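Protein toll (Drosophila melanogaster, PDB 4LXR) binds the cleaved, active form of the cytokine Spätzle through its extracellular leucine-rich repeats, switching on signalling in embryonic dorsal-ventral patterning and antifungal immunity. Local coordinates at residues A[21-29]-A[39-47]; A[29-39]-A[51-62]. One frame throughout, in Å; residues are numbered along the deposited sequence.

Contact 1 of 2, residues A[21-29]-A[39-47]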
loop_
_atom_site.group_PDB
_atom_site.type_symbol
_atom_site.label_atom_id
_atom_site.label_comp_id
_atom_site.label_asym_id
_atom_site.label_seq_id
_atom_site.Cartn_x
_atom_site.Cartn_y
_atom_site.Cartn_z
ATOM N N ILE A 21 34.220 -12.003 2.729
ATOM C CA ILE A 21 33.065 -11.140 2.551
ATOM C C ILE A 21 31.882 -11.707 3.322
ATOM O O ILE A 21 31.442 -12.834 3.071
ATOM C CB ILE A 21 32.730 -10.878 1.060
ATOM C CG1 ILE A 21 31.482 -10.008 0.953
ATOM C CG2 ILE A 21 32.552 -12.168 0.282
ATOM C CD1 ILE A 21 31.122 -9.654 -0.454
ATOM N N MET A 22 31.383 -10.914 4.269
ATOM C CA MET A 22 30.456 -11.404 5.282
ATOM C C MET A 22 31.048 -12.635 5.964
ATOM O O MET A 22 32.210 -12.627 6.367
ATOM C CB MET A 22 29.074 -11.682 4.687
ATOM C CG MET A 22 28.205 -10.429 4.620
ATOM S SD MET A 22 27.488 -10.097 2.999
ATOM C CE MET A 22 26.782 -8.484 3.317
ATOM N N SER A 23 30.266 -13.695 6.085
ATOM C CA SER A 23 30.777 -14.896 6.730
ATOM C C SER A 23 31.470 -15.841 5.740
ATOM O O SER A 23 32.004 -16.880 6.131
ATOM C CB SER A 23 29.657 -15.609 7.487
ATOM O OG SER A 23 28.453 -15.570 6.744
ATOM N N GLU A 24 31.491 -15.471 4.464
ATOM C CA GLU A 24 32.063 -16.348 3.446
ATOM C C GLU A 24 33.375 -15.846 2.843
ATOM O O GLU A 24 33.917 -14.818 3.245
ATOM C CB GLU A 24 31.043 -16.600 2.334
ATOM C CG GLU A 24 30.770 -15.381 1.478
ATOM C CD GLU A 24 29.551 -15.543 0.599
ATOM O OE1 GLU A 24 29.346 -14.681 -0.288
ATOM O OE2 GLU A 24 28.806 -16.536 0.788
ATOM N N TYR A 25 33.884 -16.596 1.872
ATOM C CA TYR A 25 35.104 -16.228 1.173
ATOM C C TYR A 25 34.855 -16.341 -0.315
ATOM O O TYR A 25 34.216 -17.284 -0.759
ATOM C CB TYR A 25 36.257 -17.149 1.581
ATOM C CG TYR A 25 36.548 -17.129 3.063
ATOM C CD1 TYR A 25 37.392 -16.160 3.619
ATOM C CD2 TYR A 25 35.971 -18.064 3.914
ATOM C CE1 TYR A 25 37.654 -16.133 4.976
ATOM C CE2 TYR A 25 36.226 -18.045 5.272
ATOM C CZ TYR A 25 37.069 -17.075 5.798
ATOM O OH TYR A 25 37.323 -17.063 7.147
ATOM N N GLU A 26 35.334 -15.375 -1.086
ATOM C CA GLU A 26 35.276 -15.510 -2.530
ATOM C C GLU A 26 36.676 -15.712 -3.083
ATOM O O GLU A 26 37.564 -14.895 -2.862
ATOM C CB GLU A 26 34.620 -14.308 -3.206
ATOM C CG GLU A 26 34.345 -14.558 -4.686
ATOM C CD GLU A 26 34.157 -13.290 -5.498
ATOM O OE1 GLU A 26 35.123 -12.503 -5.628
ATOM O OE2 GLU A 26 33.044 -13.085 -6.021
ATOM N N ILE A 27 36.864 -16.811 -3.797
ATOM C CA ILE A 27 38.134 -17.087 -4.435
ATOM C C ILE A 27 38.004 -16.957 -5.945
ATOM O O ILE A 27 37.083 -17.525 -6.534
ATOM C CB ILE A 27 38.604 -18.489 -4.080
ATOM C CG1 ILE A 27 38.736 -18.605 -2.558
ATOM C CG2 ILE A 27 39.915 -18.792 -4.783
ATOM C CD1 ILE A 27 39.111 -19.969 -2.065
ATOM N N ILE A 28 38.898 -16.197 -6.577
ATOM C CA ILE A 28 38.901 -16.153 -8.040
ATOM C C ILE A 28 40.220 -16.645 -8.620
ATOM O O ILE A 28 41.290 -16.432 -8.046
ATOM C CB ILE A 28 38.524 -14.761 -8.625
ATOM C CG1 ILE A 28 39.709 -13.807 -8.601
ATOM C CG2 ILE A 28 37.340 -14.159 -7.889
ATOM C CD1 ILE A 28 39.338 -12.394 -8.992
ATOM N N CYS A 29 40.122 -17.336 -9.751
ATOM C CA CYS A 29 41.281 -17.903 -10.421
ATOM C C CYS A 29 41.127 -17.708 -11.929
ATOM O O CYS A 29 40.084 -18.044 -12.495
ATOM C CB CYS A 29 41.409 -19.393 -10.097
ATOM S SG CYS A 29 41.490 -19.813 -8.325
ATOM N N ARG A 39 35.360 -19.223 -9.847
ATOM C CA ARG A 39 35.013 -18.334 -8.769
ATOM C C ARG A 39 34.403 -19.204 -7.698
ATOM O O ARG A 39 33.339 -19.772 -7.896
ATOM C CB ARG A 39 34.013 -17.276 -9.236
ATOM C CG ARG A 39 33.745 -16.204 -8.205
ATOM C CD ARG A 39 32.698 -15.208 -8.689
ATOM N NE ARG A 39 32.970 -14.721 -10.040
ATOM C CZ ARG A 39 33.627 -13.598 -10.313
ATOM N NH1 ARG A 39 34.087 -12.839 -9.330
ATOM N NH2 ARG A 39 33.825 -13.233 -11.573
ATOM N N LEU A 40 35.088 -19.329 -6.572
ATOM C CA LEU A 40 34.609 -20.179 -5.498
ATOM C C LEU A 40 34.060 -19.378 -4.337
ATOM O O LEU A 40 34.683 -18.426 -3.879
ATOM C CB LEU A 40 35.722 -21.097 -4.992
ATOM C CG LEU A 40 36.194 -22.239 -5.891
ATOM C CD1 LEU A 40 37.346 -21.775 -6.782
ATOM C CD2 LEU A 40 36.645 -23.360 -4.999
ATOM N N THR A 41 32.891 -19.774 -3.856
ATOM C CA THR A 41 32.337 -19.175 -2.653
ATOM C C THR A 41 32.315 -20.233 -1.564
ATOM O O THR A 41 31.696 -21.292 -1.711
ATOM C CB THR A 41 30.922 -18.636 -2.886
ATOM O OG1 THR A 41 30.951 -17.666 -3.938
ATOM C CG2 THR A 41 30.372 -17.995 -1.617
ATOM N N ILE A 42 33.013 -19.946 -0.477
ATOM C CA ILE A 42 33.158 -20.890 0.615
ATOM C C ILE A 42 32.501 -20.353 1.877
ATOM O O ILE A 42 32.822 -19.252 2.345
ATOM C CB ILE A 42 34.641 -21.195 0.903
ATOM C CG1 ILE A 42 35.349 -21.667 -0.369
ATOM C CG2 ILE A 42 34.767 -22.222 2.018
ATOM C CD1 ILE A 42 36.804 -22.052 -0.161
ATOM N N GLN A 43 31.564 -21.132 2.400
ATOM C CA GLN A 43 30.954 -20.886 3.702
ATOM C C GLN A 43 31.241 -22.133 4.545
ATOM O O GLN A 43 30.527 -23.133 4.448
ATOM C CB GLN A 43 29.452 -20.639 3.546
ATOM C CG GLN A 43 28.684 -20.432 4.834
ATOM C CD GLN A 43 28.819 -19.025 5.367
ATOM O OE1 GLN A 43 28.495 -18.055 4.679
ATOM N NE2 GLN A 43 29.307 -18.902 6.594
ATOM N N PRO A 44 32.311 -22.075 5.357
ATOM C CA PRO A 44 32.927 -23.206 6.067
ATOM C C PRO A 44 31.922 -24.099 6.784
ATOM O O PRO A 44 31.088 -23.578 7.520
ATOM C CB PRO A 44 33.840 -22.518 7.082
ATOM C CG PRO A 44 34.195 -21.217 6.432
ATOM C CD PRO A 44 32.954 -20.790 5.705
ATOM N N LYS A 45 32.013 -25.413 6.551
ATOM C CA LYS A 45 31.101 -26.422 7.108
ATOM C C LYS A 45 29.730 -26.438 6.447
ATOM O O LYS A 45 29.014 -27.437 6.531
ATOM C CB LYS A 45 30.934 -26.293 8.631
ATOM C CG LYS A 45 32.204 -26.495 9.434
ATOM C CD LYS A 45 31.923 -26.405 10.930
ATOM C CE LYS A 45 33.215 -26.394 11.748
ATOM N NZ LYS A 45 32.986 -26.111 13.198
ATOM N N ASP A 46 29.359 -25.339 5.794
ATOM C CA ASP A 46 28.023 -25.223 5.214
ATOM C C ASP A 46 27.998 -25.613 3.734
ATOM O O ASP A 46 27.399 -26.622 3.349
ATOM C CB ASP A 46 27.467 -23.807 5.416
ATOM C CG ASP A 46 26.001 -23.682 5.018
ATOM O OD1 ASP A 46 25.326 -24.719 4.853
ATOM O OD2 ASP A 46 25.516 -22.536 4.885
ATOM N N TYR A 47 28.645 -24.812 2.902
ATOM C CA TYR A 47 28.641 -25.097 1.480
ATOM C C TYR A 47 29.849 -24.530 0.749
ATOM O O TYR A 47 30.517 -23.597 1.224
ATOM C CB TYR A 47 27.348 -24.598 0.844
ATOM C CG TYR A 47 27.314 -23.115 0.564
ATOM C CD1 TYR A 47 26.993 -22.202 1.564
ATOM C CD2 TYR A 47 27.576 -22.625 -0.715
ATOM C CE1 TYR A 47 26.945 -20.839 1.301
ATOM C CE2 TYR A 47 27.539 -21.266 -0.983
ATOM C CZ TYR A 47 27.227 -20.382 0.028
ATOM O OH TYR A 47 27.182 -19.035 -0.240
#
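Tyr25 and Ile42 form one antiparallel hydrogen-bonded pair, Ile27 and Leu40 the next, each closed by two backbone bonds; the bond from Ile27 N to Leu40 O is 2.7 Å and nearly straight. On the face these four residues share, Ile27 CD1 meets Ile42 CD1 at 3.6 Å, and Pro44 CG comes to the edge of the Tyr25 ring, 3.9 Å from Tyr25 CE2. Glu26, Thr41, Ile28 and Arg39 occupy the other face. There the Arg39 chain runs out with CG anti to the backbone N (chi1 -172°) and bends at chi3, bringing NH1 to Glu26 OE2 at 3.5 Å in a weak salt bridge, the carboxylate and guanidinium planes 59° apart. Glu24 reaches along the same side, its OE2 3.2 Å from Thr41 CG2 and equally far from Tyr47 OH. At the turn end Ser23 OG donates to Gln43 OE1 at 3.2 Å, in the amide plane and on a lone pair. Were Gln43 an alanine, the Ser23 hydroxyl would probably lose this acceptor and be free to turn. Behind Gln43, a classic beta bulge directs the N-H groups of both Asp46 and Tyr47 to Gln43 O. Helix 4-12 and Phe2 cover the Tyr25 and Ile27 face, in what is probably the N-terminal cap of the leucine-rich repeat solenoid. Glu26 OE2 also accepts a hydrogen bond from Leu16 N of a Spätzle chain, so its long ion pair with Arg39 probably helps to hold the carboxylate toward the ligand and to balance its charge.

Contact 2 of 2, residues A[29-39]-A[51-62]. With NAG (2-acetamido-2-deoxy-beta-D-glucopyranose), chain H.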
loop_
_atom_site.group_PDB
_atom_site.type_symbol
_atom_site.label_atom_id
_atom_site.label_comp_id
_atom_site.label_asym_id
_atom_site.label_seq_id
_atom_site.Cartn_x
_atom_site.Cartn_y
_atom_site.Cartn_z
ATOM N N CYS A 29 40.122 -17.336 -9.751
ATOM C CA CYS A 29 41.281 -17.903 -10.421
ATOM C C CYS A 29 41.127 -17.708 -11.929
ATOM O O CYS A 29 40.084 -18.044 -12.495
ATOM C CB CYS A 29 41.409 -19.393 -10.097
ATOM S SG CYS A 29 41.490 -19.813 -8.325
ATOM N N PRO A 30 42.147 -17.134 -12.587
ATOM C CA PRO A 30 43.370 -16.547 -12.021
ATOM C C PRO A 30 43.092 -15.261 -11.242
ATOM O O PRO A 30 42.004 -14.695 -11.346
ATOM C CB PRO A 30 44.210 -16.220 -13.263
ATOM C CG PRO A 30 43.650 -17.077 -14.349
ATOM C CD PRO A 30 42.184 -17.156 -14.058
ATOM N N ALA A 31 44.083 -14.810 -10.477
ATOM C CA ALA A 31 43.933 -13.659 -9.593
ATOM C C ALA A 31 43.455 -12.391 -10.293
ATOM O O ALA A 31 42.554 -11.712 -9.806
ATOM C CB ALA A 31 45.243 -13.389 -8.851
ATOM N N ASN A 32 44.050 -12.065 -11.432
ATOM C CA ASN A 32 43.798 -10.759 -12.038
ATOM C C ASN A 32 42.744 -10.774 -13.137
ATOM O O ASN A 32 42.693 -9.868 -13.969
ATOM C CB ASN A 32 45.104 -10.147 -12.564
ATOM C CG ASN A 32 45.552 -8.930 -11.762
ATOM O OD1 ASN A 32 46.102 -9.058 -10.666
ATOM N ND2 ASN A 32 45.329 -7.740 -12.317
ATOM N N ALA A 33 41.886 -11.786 -13.129
ATOM C CA ALA A 33 40.970 -11.991 -14.243
ATOM C C ALA A 33 39.665 -11.203 -14.145
ATOM O O ALA A 33 39.021 -11.157 -13.095
ATOM C CB ALA A 33 40.682 -13.484 -14.428
ATOM N N GLU A 34 39.295 -10.581 -15.261
ATOM C CA GLU A 34 37.978 -9.978 -15.443
ATOM C C GLU A 34 36.936 -11.085 -15.574
ATOM O O GLU A 34 35.806 -10.966 -15.083
ATOM C CB GLU A 34 37.983 -9.106 -16.705
ATOM C CG GLU A 34 36.632 -8.956 -17.396
ATOM C CD GLU A 34 35.795 -7.827 -16.824
ATOM O OE1 GLU A 34 36.382 -6.830 -16.350
ATOM O OE2 GLU A 34 34.548 -7.939 -16.853
ATOM N N ASN A 35 37.331 -12.166 -16.241
ATOM C CA ASN A 35 36.470 -13.328 -16.417
ATOM C C ASN A 35 37.162 -14.597 -15.940
ATOM O O ASN A 35 37.601 -15.411 -16.757
ATOM C CB ASN A 35 36.067 -13.468 -17.886
ATOM C CG ASN A 35 35.176 -12.334 -18.356
ATOM O OD1 ASN A 35 34.165 -12.020 -17.728
ATOM N ND2 ASN A 35 35.553 -11.708 -19.464
ATOM N N PRO A 36 37.257 -14.769 -14.610
ATOM C CA PRO A 36 38.000 -15.884 -14.012
ATOM C C PRO A 36 37.467 -17.243 -14.441
ATOM O O PRO A 36 36.265 -17.399 -14.667
ATOM C CB PRO A 36 37.790 -15.684 -12.502
ATOM C CG PRO A 36 36.571 -14.836 -12.392
ATOM C CD PRO A 36 36.581 -13.942 -13.590
ATOM N N THR A 37 38.373 -18.208 -14.554
ATOM C CA THR A 37 38.022 -19.574 -14.913
ATOM C C THR A 37 37.167 -20.163 -13.801
ATOM O O THR A 37 36.192 -20.885 -14.060
ATOM C CB THR A 37 39.281 -20.436 -15.116
ATOM O OG1 THR A 37 40.157 -19.792 -16.047
ATOM C CG2 THR A 37 38.924 -21.776 -15.677
ATOM N N PHE A 38 37.536 -19.834 -12.564
ATOM C CA PHE A 38 36.832 -20.313 -11.386
ATOM C C PHE A 38 36.553 -19.190 -10.417
ATOM O O PHE A 38 37.387 -18.315 -10.192
ATOM C CB PHE A 38 37.634 -21.396 -10.679
ATOM C CG PHE A 38 37.883 -22.597 -11.533
ATOM C CD1 PHE A 38 36.887 -23.540 -11.731
ATOM C CD2 PHE A 38 39.097 -22.775 -12.160
ATOM C CE1 PHE A 38 37.112 -24.645 -12.519
ATOM C CE2 PHE A 38 39.325 -23.881 -12.955
ATOM C CZ PHE A 38 38.330 -24.813 -13.135
ATOM N N ARG A 39 35.360 -19.223 -9.847
ATOM C CA ARG A 39 35.013 -18.334 -8.769
ATOM C C ARG A 39 34.403 -19.204 -7.698
ATOM O O ARG A 39 33.339 -19.772 -7.896
ATOM C CB ARG A 39 34.013 -17.276 -9.236
ATOM C CG ARG A 39 33.745 -16.204 -8.205
ATOM C CD ARG A 39 32.698 -15.208 -8.689
ATOM N NE ARG A 39 32.970 -14.721 -10.040
ATOM C CZ ARG A 39 33.627 -13.598 -10.313
ATOM N NH1 ARG A 39 34.087 -12.839 -9.330
ATOM N NH2 ARG A 39 33.825 -13.233 -11.573
ATOM N N MET A 51 31.791 -21.823 -9.291
ATOM C CA MET A 51 31.249 -21.220 -10.498
ATOM C C MET A 51 32.347 -21.275 -11.540
ATOM O O MET A 51 33.444 -20.779 -11.313
ATOM C CB MET A 51 30.790 -19.782 -10.240
ATOM C CG MET A 51 30.471 -18.974 -11.497
ATOM S SD MET A 51 28.835 -19.281 -12.203
ATOM C CE MET A 51 27.786 -18.830 -10.819
ATOM N N CYS A 52 32.057 -21.923 -12.664
ATOM C CA CYS A 52 33.063 -22.195 -13.680
ATOM C C CYS A 52 32.837 -21.326 -14.899
ATOM O O CYS A 52 31.700 -20.988 -15.230
ATOM C CB CYS A 52 32.988 -23.661 -14.133
ATOM S SG CYS A 52 33.544 -24.926 -12.945
ATOM N N ASN A 53 33.925 -20.991 -15.577
ATOM C CA ASN A 53 33.857 -20.422 -16.916
ATOM C C ASN A 53 34.945 -21.095 -17.738
ATOM O O ASN A 53 36.063 -20.602 -17.808
ATOM C CB ASN A 53 34.056 -18.906 -16.898
ATOM C CG ASN A 53 33.681 -18.250 -18.213
ATOM O OD1 ASN A 53 33.673 -18.904 -19.256
ATOM N ND2 ASN A 53 33.357 -16.950 -18.165
ATOM N N LEU A 54 34.592 -22.219 -18.358
ATOM C CA LEU A 54 35.561 -23.121 -18.967
ATOM C C LEU A 54 35.419 -23.146 -20.483
ATOM O O LEU A 54 34.326 -22.936 -21.012
ATOM C CB LEU A 54 35.343 -24.541 -18.431
ATOM C CG LEU A 54 36.015 -25.001 -17.138
ATOM C CD1 LEU A 54 36.004 -23.938 -16.067
ATOM C CD2 LEU A 54 35.346 -26.267 -16.630
ATOM N N THR A 55 36.523 -23.403 -21.177
ATOM C CA THR A 55 36.468 -23.637 -22.618
ATOM C C THR A 55 36.802 -25.102 -22.858
ATOM O O THR A 55 36.431 -25.685 -23.874
ATOM C CB THR A 55 37.477 -22.761 -23.411
ATOM O OG1 THR A 55 38.720 -23.460 -23.553
ATOM C CG2 THR A 55 37.729 -21.428 -22.717
ATOM N N ASP A 56 37.484 -25.692 -21.884
ATOM C CA ASP A 56 38.118 -26.988 -22.048
ATOM C C ASP A 56 38.277 -27.688 -20.702
ATOM O O ASP A 56 38.475 -27.053 -19.671
ATOM C CB ASP A 56 39.502 -26.772 -22.657
ATOM C CG ASP A 56 39.998 -27.970 -23.395
ATOM O OD1 ASP A 56 40.517 -28.894 -22.738
ATOM O OD2 ASP A 56 39.877 -27.981 -24.637
ATOM N N THR A 57 38.215 -29.004 -20.718
ATOM C CA THR A 57 38.387 -29.795 -19.511
ATOM C C THR A 57 39.777 -29.585 -18.874
ATOM O O THR A 57 39.942 -29.691 -17.657
ATOM C CB THR A 57 38.080 -31.289 -19.815
ATOM O OG1 THR A 57 36.806 -31.639 -19.243
ATOM C CG2 THR A 57 39.159 -32.201 -19.300
ATOM N N THR A 58 40.770 -29.254 -19.695
ATOM C CA THR A 58 42.094 -28.926 -19.167
ATOM C C THR A 58 42.107 -27.662 -18.281
ATOM O O THR A 58 43.056 -27.450 -17.527
ATOM C CB THR A 58 43.150 -28.772 -20.288
ATOM O OG1 THR A 58 42.934 -27.544 -20.996
ATOM C CG2 THR A 58 43.068 -29.933 -21.257
ATOM N N ASP A 59 41.071 -26.827 -18.378
ATOM C CA ASP A 59 40.999 -25.613 -17.557
ATOM C C ASP A 59 40.963 -25.916 -16.053
ATOM O O ASP A 59 41.322 -25.060 -15.240
ATOM C CB ASP A 59 39.791 -24.746 -17.932
ATOM C CG ASP A 59 39.955 -24.048 -19.266
ATOM O OD1 ASP A 59 41.086 -24.012 -19.796
ATOM O OD2 ASP A 59 38.944 -23.519 -19.777
ATOM N N TYR A 60 40.547 -27.129 -15.685
ATOM C CA TYR A 60 40.543 -27.540 -14.275
ATOM C C TYR A 60 41.927 -27.460 -13.615
ATOM O O TYR A 60 42.047 -27.538 -12.394
ATOM C CB TYR A 60 39.944 -28.941 -14.103
ATOM C CG TYR A 60 38.435 -28.969 -14.196
ATOM C CD1 TYR A 60 37.650 -28.281 -13.275
ATOM C CD2 TYR A 60 37.788 -29.695 -15.198
ATOM C CE1 TYR A 60 36.267 -28.300 -13.358
ATOM C CE2 TYR A 60 36.409 -29.728 -15.280
ATOM C CZ TYR A 60 35.652 -29.027 -14.356
ATOM O OH TYR A 60 34.279 -29.049 -14.440
ATOM N N GLN A 61 42.957 -27.298 -14.438
ATOM C CA GLN A 61 44.328 -27.100 -13.992
ATOM C C GLN A 61 44.465 -25.783 -13.227
ATOM O O GLN A 61 45.395 -25.599 -12.437
ATOM C CB GLN A 61 45.241 -27.063 -15.214
ATOM C CG GLN A 61 46.708 -27.306 -14.949
ATOM C CD GLN A 61 47.510 -27.364 -16.240
ATOM O OE1 GLN A 61 46.980 -27.087 -17.320
ATOM N NE2 GLN A 61 48.789 -27.731 -16.138
ATOM N N GLN A 62 43.541 -24.858 -13.466
ATOM C CA GLN A 62 43.625 -23.549 -12.829
ATOM C C GLN A 62 42.861 -23.504 -11.511
ATOM O O GLN A 62 42.601 -22.428 -10.984
ATOM C CB GLN A 62 43.128 -22.453 -13.774
ATOM C CG GLN A 62 43.901 -22.385 -15.073
ATOM C CD GLN A 62 43.168 -21.616 -16.153
ATOM O OE1 GLN A 62 42.653 -20.525 -15.916
ATOM N NE2 GLN A 62 43.120 -22.184 -17.354
HETATM C C1 NAG H . 33.357 -16.300 -19.459
HETATM C C2 NAG H . 32.367 -15.134 -19.538
HETATM C C3 NAG H . 32.382 -14.520 -20.939
HETATM C C4 NAG H . 33.801 -14.184 -21.382
HETATM C C5 NAG H . 34.737 -15.371 -21.182
HETATM C C6 NAG H . 36.182 -15.008 -21.424
HETATM C C7 NAG H . 30.466 -15.347 -17.991
HETATM C C8 NAG H . 29.065 -15.854 -17.819
HETATM N N2 NAG H . 31.022 -15.561 -19.188
HETATM O O3 NAG H . 31.592 -13.336 -20.951
HETATM O O4 NAG H . 33.790 -13.862 -22.767
HETATM O O5 NAG H . 34.655 -15.847 -19.831
HETATM O O6 NAG H . 36.905 -16.102 -21.971
HETATM O O7 NAG H . 31.069 -14.781 -17.086
HETATM O O HOH W 1 33.869 -18.485 -13.109
HETATM O O HOH W 2 34.193 -15.801 -15.948
#
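The N-glycosylation site at Asn53 lies where the antiparallel strands 38-43 and 47-52 of the N-terminal cap separate into loops. Asn53 ND2 carries the sugar, bonded to NAG C1, and Asn35 lies against it, CB 3.4 Å from NAG O5. A water accepts from Asn53 ND2 and donates to Pro36 O, tying the glycosylated amide to the opposite loop. Backbone bonds join Arg39 to Met51 in both directions, and Asn53 N donates to Thr37 O at 2.7 Å. Thr37 OG1 gives a short bond of 2.6 Å to Gln62 OE1, approaching from above the amide plane. This hydroxyl is anti to the carbonyl carbon (chi1 -53°), an orientation that leaves CG2 to pack on Leu54 CD1 and Asp59 CB. Thr37 and Phe38 both face Cys29 in a classic beta bulge, and beyond it the Phe38 ring fills the space between the hairpin and the 3-10 segment 57-61. Cys52 SG, in disulfide linkage with Cys80, sits at the ring edge 3.6 Å from Phe38 CE1, a sulfur-aromatic contact, while Asp59 O lies at another part of the edge, 3.3 Å from Phe38 CE2. The Tyr60 ring is inclined 29° to that of Phe38 and slid aside with little overlap, Tyr60 CD1 3.5 Å from Phe38 CZ; the Tyr60 hydroxyl is hydrogen-bonded to Met81 O.

The centres of contacts 1 and 2 lie about 16 Å apart, near the N-terminal end of the receptor's extracellular solenoid. Strand 38-43 belongs to both: strand 24-29 flanks it in contact 1 and strand 47-52 in contact 2, giving consecutive antiparallel neighbours. Their segments alternate along the chain, with Cys29 and Arg39 common to the two, and Ile28 packs against Pro36 where they meet. Strand 47-52 then runs parallel to strand 74-78, passing from the cap into the parallel strands of the repeats. Spätzle chains pack on residues of both contacts, whereas the Asn53 glycan sits at the contact 2 end, so this cap combines ligand contact with a glycosylated loop.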